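Local atomic coordinates of minor fimbrium subunit Mfa5 (Porphyromonas gingivalis ATCC 33277, PDB entry 6TO1), a protein that serves as an accessory subunit at the tip of the minor fimbriae, pili that mediate biofilm formation and adhesion to host cells and other oral bacteria. Residues I533-V538 with A637-K642. Numbering follows the deposited sequence.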
loop_
_atom_site.group_PDB
_atom_site.type_symbol
_atom_site.label_atom_id
_atom_site.label_comp_id
_atom_site.label_asym_id
_atom_site.label_seq_id
_atom_site.Cartn_x
_atom_site.Cartn_y
_atom_site.Cartn_z
ATOM N N ILE A 533 -8.397 -49.121 -12.627
ATOM C CA ILE A 533 -7.860 -50.353 -13.188
ATOM C C ILE A 533 -8.619 -50.622 -14.471
ATOM O O ILE A 533 -9.845 -50.786 -14.451
ATOM C CB ILE A 533 -7.957 -51.534 -12.206
ATOM C CG1 ILE A 533 -6.958 -51.298 -11.076
ATOM C CG2 ILE A 533 -7.668 -52.872 -12.914
ATOM C CD1 ILE A 533 -7.056 -52.240 -9.874
ATOM N N LYS A 534 -7.909 -50.572 -15.587
ATOM C CA LYS A 534 -8.481 -50.821 -16.888
ATOM C C LYS A 534 -8.278 -52.300 -17.215
ATOM O O LYS A 534 -7.223 -52.866 -16.913
ATOM C CB LYS A 534 -7.808 -49.963 -17.944
ATOM C CG LYS A 534 -7.963 -48.474 -17.698
ATOM C CD LYS A 534 -7.467 -47.685 -18.886
ATOM C CE LYS A 534 -6.216 -46.875 -18.556
ATOM N NZ LYS A 534 -5.917 -45.895 -19.662
ATOM N N ARG A 535 -9.301 -52.913 -17.801
ATOM C CA ARG A 535 -9.236 -54.289 -18.289
ATOM C C ARG A 535 -9.283 -54.262 -19.809
ATOM O O ARG A 535 -10.179 -53.644 -20.398
ATOM C CB ARG A 535 -10.394 -55.101 -17.710
ATOM C CG ARG A 535 -10.321 -55.199 -16.195
ATOM C CD ARG A 535 -11.391 -56.150 -15.637
ATOM N NE ARG A 535 -12.705 -55.514 -15.640
ATOM C CZ ARG A 535 -13.747 -55.935 -14.935
ATOM N NH1 ARG A 535 -13.652 -57.029 -14.184
ATOM N NH2 ARG A 535 -14.883 -55.259 -14.976
ATOM N N HIS A 536 -8.291 -54.882 -20.441
ATOM C CA HIS A 536 -8.197 -54.948 -21.888
ATOM C C HIS A 536 -8.363 -56.403 -22.326
ATOM O O HIS A 536 -7.991 -57.322 -21.595
ATOM C CB HIS A 536 -6.853 -54.440 -22.394
ATOM C CG HIS A 536 -6.459 -53.104 -21.845
ATOM N ND1 HIS A 536 -6.700 -51.924 -22.520
ATOM C CD2 HIS A 536 -5.822 -52.765 -20.698
ATOM C CE1 HIS A 536 -6.226 -50.910 -21.809
ATOM N NE2 HIS A 536 -5.701 -51.392 -20.691
ATOM N N TYR A 537 -8.915 -56.588 -23.519
ATOM C CA TYR A 537 -9.290 -57.906 -24.042
ATOM C C TYR A 537 -8.679 -58.050 -25.429
ATOM O O TYR A 537 -9.182 -57.483 -26.406
ATOM C CB TYR A 537 -10.807 -58.041 -24.060
ATOM C CG TYR A 537 -11.425 -57.775 -22.704
ATOM C CD1 TYR A 537 -11.552 -58.786 -21.776
ATOM C CD2 TYR A 537 -11.812 -56.469 -22.316
ATOM C CE1 TYR A 537 -12.059 -58.561 -20.543
ATOM C CE2 TYR A 537 -12.355 -56.239 -21.072
ATOM C CZ TYR A 537 -12.475 -57.287 -20.186
ATOM O OH TYR A 537 -12.987 -57.124 -18.920
ATOM N N VAL A 538 -7.582 -58.800 -25.510
ATOM C CA VAL A 538 -6.745 -58.789 -26.697
ATOM C C VAL A 538 -6.485 -60.192 -27.234
ATOM O O VAL A 538 -6.598 -61.195 -26.531
ATOM C CB VAL A 538 -5.393 -58.072 -26.421
ATOM C CG1 VAL A 538 -5.647 -56.595 -26.021
ATOM C CG2 VAL A 538 -4.605 -58.786 -25.360
ATOM N N ALA A 637 -4.905 -54.407 -16.878
ATOM C CA ALA A 637 -4.922 -55.855 -17.061
ATOM C C ALA A 637 -5.097 -56.157 -18.537
ATOM O O ALA A 637 -5.910 -55.514 -19.223
ATOM C CB ALA A 637 -6.054 -56.503 -16.273
ATOM N N TYR A 638 -4.324 -57.133 -19.021
ATOM C CA TYR A 638 -4.396 -57.601 -20.401
ATOM C C TYR A 638 -4.859 -59.057 -20.371
ATOM O O TYR A 638 -4.079 -59.956 -20.062
ATOM C CB TYR A 638 -3.063 -57.461 -21.099
ATOM C CG TYR A 638 -2.794 -56.001 -21.388
ATOM C CD1 TYR A 638 -3.310 -55.411 -22.521
ATOM C CD2 TYR A 638 -2.082 -55.213 -20.496
ATOM C CE1 TYR A 638 -3.103 -54.076 -22.803
ATOM C CE2 TYR A 638 -1.859 -53.867 -20.776
ATOM C CZ TYR A 638 -2.386 -53.314 -21.941
ATOM O OH TYR A 638 -2.218 -51.976 -22.268
ATOM N N PHE A 639 -6.127 -59.269 -20.681
ATOM C CA PHE A 639 -6.678 -60.615 -20.784
ATOM C C PHE A 639 -6.557 -61.080 -22.228
ATOM O O PHE A 639 -7.037 -60.410 -23.130
ATOM C CB PHE A 639 -8.114 -60.584 -20.277
ATOM C CG PHE A 639 -8.225 -60.210 -18.835
ATOM C CD1 PHE A 639 -7.679 -61.013 -17.858
ATOM C CD2 PHE A 639 -8.864 -59.020 -18.443
ATOM C CE1 PHE A 639 -7.783 -60.683 -16.517
ATOM C CE2 PHE A 639 -8.978 -58.693 -17.104
ATOM C CZ PHE A 639 -8.436 -59.511 -16.137
ATOM N N ALA A 640 -5.905 -62.230 -22.428
ATOM C CA ALA A 640 -5.618 -62.792 -23.738
ATOM C C ALA A 640 -6.676 -63.813 -24.136
ATOM O O ALA A 640 -7.188 -64.561 -23.299
ATOM C CB ALA A 640 -4.246 -63.473 -23.734
ATOM N N TYR A 641 -7.011 -63.810 -25.411
ATOM C CA TYR A 641 -7.984 -64.723 -25.992
ATOM C C TYR A 641 -7.430 -65.255 -27.300
ATOM O O TYR A 641 -6.804 -64.502 -28.055
ATOM C CB TYR A 641 -9.330 -64.022 -26.270
ATOM C CG TYR A 641 -9.958 -63.518 -25.015
ATOM C CD1 TYR A 641 -11.049 -64.155 -24.440
ATOM C CD2 TYR A 641 -9.466 -62.380 -24.402
ATOM C CE1 TYR A 641 -11.594 -63.700 -23.267
ATOM C CE2 TYR A 641 -9.993 -61.926 -23.246
ATOM C CZ TYR A 641 -11.046 -62.564 -22.672
ATOM O OH TYR A 641 -11.519 -62.052 -21.493
ATOM N N LYS A 642 -7.700 -66.530 -27.593
ATOM C CA LYS A 642 -7.410 -67.075 -28.904
ATOM C C LYS A 642 -8.671 -67.591 -29.582
ATOM O O LYS A 642 -9.675 -67.936 -28.946
ATOM C CB LYS A 642 -6.348 -68.194 -28.853
ATOM C CG LYS A 642 -6.748 -69.427 -28.103
ATOM C CD LYS A 642 -5.592 -70.469 -28.134
ATOM C CE LYS A 642 -6.004 -71.764 -27.430
ATOM N NZ LYS A 642 -4.928 -72.812 -27.489
#
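His536 and Tyr638 form an offset stack on one face of the sheet. Their centroids are 4.5 Å apart and the planes differ by 9°. Both carry CG anti to the carbonyl carbon (chi1 -50° and -73°), which starts the two side chains off alongside each other. Tyr638 CE1 lies over the imidazole near its rim, 3.6 Å from His536 CG. In return, His536 CD2 sits above the phenol ring. His536 NE2 is hydrogen-bonded to Asn636 OD1. His536 CD2 also faces Ala637 O, in the imidazole plane, at 3.1 Å.

Five backbone hydrogen bonds join the strands. Ala637 N donates to Lys534 O at 2.8 Å. His536 N and Val538 N donate to Ala637 O and Phe639 O. Phe639 N and Tyr641 N donate to His536 O and Val538 O. His536 and Val538 thus each bond the two residues flanking their partner, the pattern of a parallel beta ladder, with Arg535 beside Ala637 and Val538 beside Ala640. It joins strands 530-539 and 634-643 in the C-terminal part of the model, far from both metal sites.

Aromatic side chains gather on the face of Arg535 and Tyr537. Tyr537 CE1 meets Phe639 CD2 at 3.9 Å, but the rings are slid well past each other. Tyr641 OH comes to the edge of the Tyr537 ring, 3.3 Å from CD1. Tyr641 OH donates to Asn600 O. Tyr537 OH is bonded to Thr599 and Asp567. Arg535 CD packs against the Phe639 ring edge, 3.8 Å from CE2. Arg535 NE makes a salt bridge with Asp567, and NH1 a hydrogen bond to Pro597 O.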